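Local coordinates for protein ribulose-bisphosphate carboxylase (Alicyclobacillus acidocaldarius subsp. acidocaldarius, PDB 4NAS) that belongs to the ribulose-bisphosphate carboxylase large-chain family, joining an N-terminal domain to a TIM-barrel catalytic domain, and carries calcium ions in this structure, at residues 16-21 and 277-282. Numbering follows the deposited sequence.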
ATOM      1  N   THR B  16      11.509  12.489  -9.106  1.00 16.71           N
ATOM      2  CA  THR B  16      11.962  13.641  -8.350  1.00 17.49           C
ATOM      3  C   THR B  16      11.615  13.416  -6.900  1.00 27.81           C
ATOM      4  O   THR B  16      10.442  13.164  -6.584  1.00 16.85           O
ATOM      5  CB  THR B  16      11.238  14.913  -8.803  1.00 21.08           C
ATOM      6  OG1 THR B  16      11.506  15.152 -10.185  1.00 22.93           O
ATOM      7  CG2 THR B  16      11.691  16.124  -7.981  1.00 23.73           C
ATOM      8  N   TYR B  17      12.630  13.493  -6.034  1.00 26.57           N
ATOM      9  CA  TYR B  17      12.461  13.352  -4.586  1.00 23.41           C
ATOM     10  C   TYR B  17      12.735  14.673  -3.890  1.00 26.54           C
ATOM     11  O   TYR B  17      13.606  15.425  -4.313  1.00 30.79           O
ATOM     12  CB  TYR B  17      13.424  12.296  -4.015  1.00 23.04           C
ATOM     13  CG  TYR B  17      13.330  10.983  -4.733  1.00 22.04           C
ATOM     14  CD1 TYR B  17      12.390  10.016  -4.341  1.00 16.64           C
ATOM     15  CD2 TYR B  17      14.146  10.711  -5.819  1.00 26.68           C
ATOM     16  CE1 TYR B  17      12.290   8.823  -5.014  1.00 19.40           C
ATOM     17  CE2 TYR B  17      14.058   9.511  -6.497  1.00 21.23           C
ATOM     18  CZ  TYR B  17      13.137   8.575  -6.097  1.00 19.29           C
ATOM     19  OH  TYR B  17      13.049   7.377  -6.764  1.00 17.21           O
ATOM     20  N   ARG B  18      11.966  14.951  -2.843  1.00 21.78           N
ATOM     21  CA  ARG B  18      12.252  16.046  -1.921  1.00 25.60           C
ATOM     22  C   ARG B  18      12.808  15.408  -0.657  1.00 27.98           C
ATOM     23  O   ARG B  18      12.168  14.521  -0.073  1.00 24.06           O
ATOM     24  CB  ARG B  18      10.956  16.790  -1.546  1.00 21.69           C
ATOM     25  CG  ARG B  18      11.176  17.925  -0.518  1.00 29.39           C
ATOM     26  CD  ARG B  18       9.911  18.213   0.303  1.00 37.51           C
ATOM     27  NE  ARG B  18      10.078  19.341   1.224  1.00 46.35           N
ATOM     28  CZ  ARG B  18      10.495  19.241   2.488  1.00 48.20           C
ATOM     29  NH1 ARG B  18      10.806  18.062   3.010  1.00 48.12           N
ATOM     30  NH2 ARG B  18      10.602  20.329   3.236  1.00 51.25           N
ATOM     31  N   LEU B  19      13.969  15.861  -0.204  1.00 21.75           N
ATOM     32  CA  LEU B  19      14.601  15.253   0.971  1.00 24.30           C
ATOM     33  C   LEU B  19      15.418  16.261   1.770  1.00 27.00           C
ATOM     34  O   LEU B  19      15.815  17.312   1.246  1.00 26.84           O
ATOM     35  CB  LEU B  19      15.484  14.075   0.557  1.00 31.09           C
ATOM     36  CG  LEU B  19      16.556  14.321  -0.518  1.00 37.16           C
ATOM     37  CD1 LEU B  19      17.858  14.847   0.061  1.00 35.94           C
ATOM     38  CD2 LEU B  19      16.826  13.066  -1.332  1.00 43.11           C
ATOM     39  N   ARG B  20      15.666  15.929   3.036  1.00 25.59           N
ATOM     40  CA  ARG B  20      16.517  16.744   3.901  1.00 37.65           C
ATOM     41  C   ARG B  20      17.832  16.008   4.159  1.00 38.08           C
ATOM     42  O   ARG B  20      17.832  14.808   4.422  1.00 31.77           O
ATOM     43  CB  ARG B  20      15.802  17.041   5.221  1.00 29.18           C
ATOM     44  CG  ARG B  20      16.637  17.803   6.225  1.00 31.90           C
ATOM     45  CD  ARG B  20      15.823  18.174   7.450  1.00 38.86           C
ATOM     46  NE  ARG B  20      16.631  18.907   8.422  1.00 47.07           N
ATOM     47  CZ  ARG B  20      16.205  19.955   9.126  1.00 47.39           C
ATOM     48  NH1 ARG B  20      14.971  20.412   8.964  1.00 42.51           N
ATOM     49  NH2 ARG B  20      17.021  20.556   9.987  1.00 45.31           N
ATOM     50  N   ASP B  21      18.954  16.718   4.077  1.00 38.38           N
ATOM     51  CA  ASP B  21      20.251  16.101   4.335  1.00 35.97           C
ATOM     52  C   ASP B  21      21.308  17.182   4.448  1.00 43.50           C
ATOM     53  O   ASP B  21      20.980  18.367   4.502  1.00 46.56           O
ATOM     54  CB  ASP B  21      20.622  15.127   3.218  1.00 37.53           C
ATOM     55  CG  ASP B  21      21.465  13.960   3.710  1.00 41.93           C
ATOM     56  OD1 ASP B  21      22.339  14.166   4.577  1.00 43.25           O
ATOM     57  OD2 ASP B  21      21.251  12.826   3.221  1.00 43.92           O
ATOM     58  N   SER B 277       1.514  13.595   5.078  1.00 16.60           N
ATOM     59  CA  SER B 277       2.636  14.357   5.576  1.00 14.78           C
ATOM     60  C   SER B 277       3.234  15.228   4.468  1.00 32.21           C
ATOM     61  O   SER B 277       3.343  14.801   3.324  1.00 30.44           O
ATOM     62  CB  SER B 277       3.705  13.414   6.112  1.00 18.43           C
ATOM     63  OG  SER B 277       4.986  13.983   5.943  1.00 35.74           O
ATOM     64  N   PRO B 278       3.644  16.453   4.810  1.00 30.81           N
ATOM     65  CA  PRO B 278       4.292  17.280   3.790  1.00 30.56           C
ATOM     66  C   PRO B 278       5.731  16.859   3.467  1.00 26.41           C
ATOM     67  O   PRO B 278       6.241  17.295   2.449  1.00 24.63           O
ATOM     68  CB  PRO B 278       4.270  18.686   4.413  1.00 31.37           C
ATOM     69  CG  PRO B 278       4.182  18.458   5.867  1.00 32.99           C
ATOM     70  CD  PRO B 278       3.345  17.210   6.032  1.00 25.34           C
ATOM     71  N   ASN B 279       6.353  16.024   4.295  1.00 19.43           N
ATOM     72  CA  ASN B 279       7.784  15.747   4.182  1.00 23.29           C
ATOM     73  C   ASN B 279       8.147  14.279   3.971  1.00 23.33           C
ATOM     74  O   ASN B 279       9.319  13.954   3.752  1.00 23.30           O
ATOM     75  CB  ASN B 279       8.522  16.247   5.422  1.00 27.90           C
ATOM     76  CG  ASN B 279       8.323  17.724   5.664  1.00 36.75           C
ATOM     77  OD1 ASN B 279       8.293  18.527   4.732  1.00 41.45           O
ATOM     78  ND2 ASN B 279       8.177  18.090   6.924  1.00 41.49           N
ATOM     79  N   TYR B 280       7.153  13.402   4.054  1.00 21.13           N
ATOM     80  CA  TYR B 280       7.369  11.970   3.852  1.00 20.68           C
ATOM     81  C   TYR B 280       6.338  11.431   2.861  1.00 21.34           C
ATOM     82  O   TYR B 280       5.346  12.110   2.566  1.00 17.44           O
ATOM     83  CB  TYR B 280       7.248  11.218   5.184  1.00 16.41           C
ATOM     84  CG  TYR B 280       8.306  11.575   6.221  1.00 19.84           C
ATOM     85  CD1 TYR B 280       8.177  12.706   7.014  1.00 21.63           C
ATOM     86  CD2 TYR B 280       9.418  10.765   6.414  1.00 20.34           C
ATOM     87  CE1 TYR B 280       9.133  13.026   7.967  1.00 25.80           C
ATOM     88  CE2 TYR B 280      10.386  11.079   7.365  1.00 21.56           C
ATOM     89  CZ  TYR B 280      10.228  12.210   8.137  1.00 23.01           C
ATOM     90  OH  TYR B 280      11.169  12.532   9.076  1.00 27.31           O
ATOM     91  N   GLY B 281       6.572  10.217   2.357  1.00 17.49           N
ATOM     92  CA  GLY B 281       5.603   9.524   1.515  1.00 17.48           C
ATOM     93  C   GLY B 281       5.625   9.835   0.029  1.00 14.79           C
ATOM     94  O   GLY B 281       6.664  10.143  -0.546  1.00 16.27           O
ATOM     95  N   ILE B 282       4.450   9.764  -0.592  1.00 16.41           N
ATOM     96  CA  ILE B 282       4.285   9.974  -2.017  1.00 14.77           C
ATOM     97  C   ILE B 282       3.215  11.037  -2.220  1.00 20.68           C
ATOM     98  O   ILE B 282       2.175  10.965  -1.576  1.00 15.38           O
ATOM     99  CB  ILE B 282       3.778   8.677  -2.682  1.00 15.16           C
ATOM    100  CG1 ILE B 282       4.710   7.508  -2.383  1.00 17.63           C
ATOM    101  CG2 ILE B 282       3.645   8.856  -4.178  1.00 18.14           C
ATOM    102  CD1 ILE B 282       4.185   6.200  -2.888  1.00 15.68           C
TER
HETATM  103  O   HOH W   1      11.028  15.288   2.247  1.00 21.47           O
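Arg18 lays its guanidinium against the side-chain amide of Asn279, and the two flat groups are only 22° from parallel. Starting at CB, the arginine leaves strand 12-22 toward the loop that holds Asn279, flanked by Val75 and Glu111 on the neighbouring strands. CG lies anti to the backbone N (chi1 177°), and the chain stays extended through CD to NE. On the way CD passes the backbone O of Pro278 at 4.3 Å, too far for more than loose packing. The last torsion (chi4 -91°) then swings the guanidinium off the line of the chain and presents one face to the amide. CZ comes to 4.1 Å from Asn279 CG, while NH1 also meets the aliphatic part of that residue, 3.8 Å from CB. The amide is probably turned over in the model, so the roles of its oxygen and nitrogen are left open.

Strand 12-22 sits in the sheet of the N-terminal domain between strands 73-83 and 108-114; residues 277-282 come from the TIM-barrel domain, and their short, weakly bonded strand 281-282 joins the same sheet beside 108-114. At its tip, Arg18 NH1 donates to a water lying in the guanidinium plane, 2.9 Å away, and forms a salt bridge with Glu107. That water donates in turn to two carbonyls, Arg18 O at 2.7 Å and Asn279 O at 2.6 Å, thereby linking backbone to backbone where no clear direct hydrogen bond spans the segments. Within the loop, Ser277 OG accepts from the backbone N of Asn279 (3.0 Å) and of Tyr280 (2.9 Å), the pattern of an ST turn and an ST motif. Beyond it, Pro278 packs on Tyr280 of the second subunit.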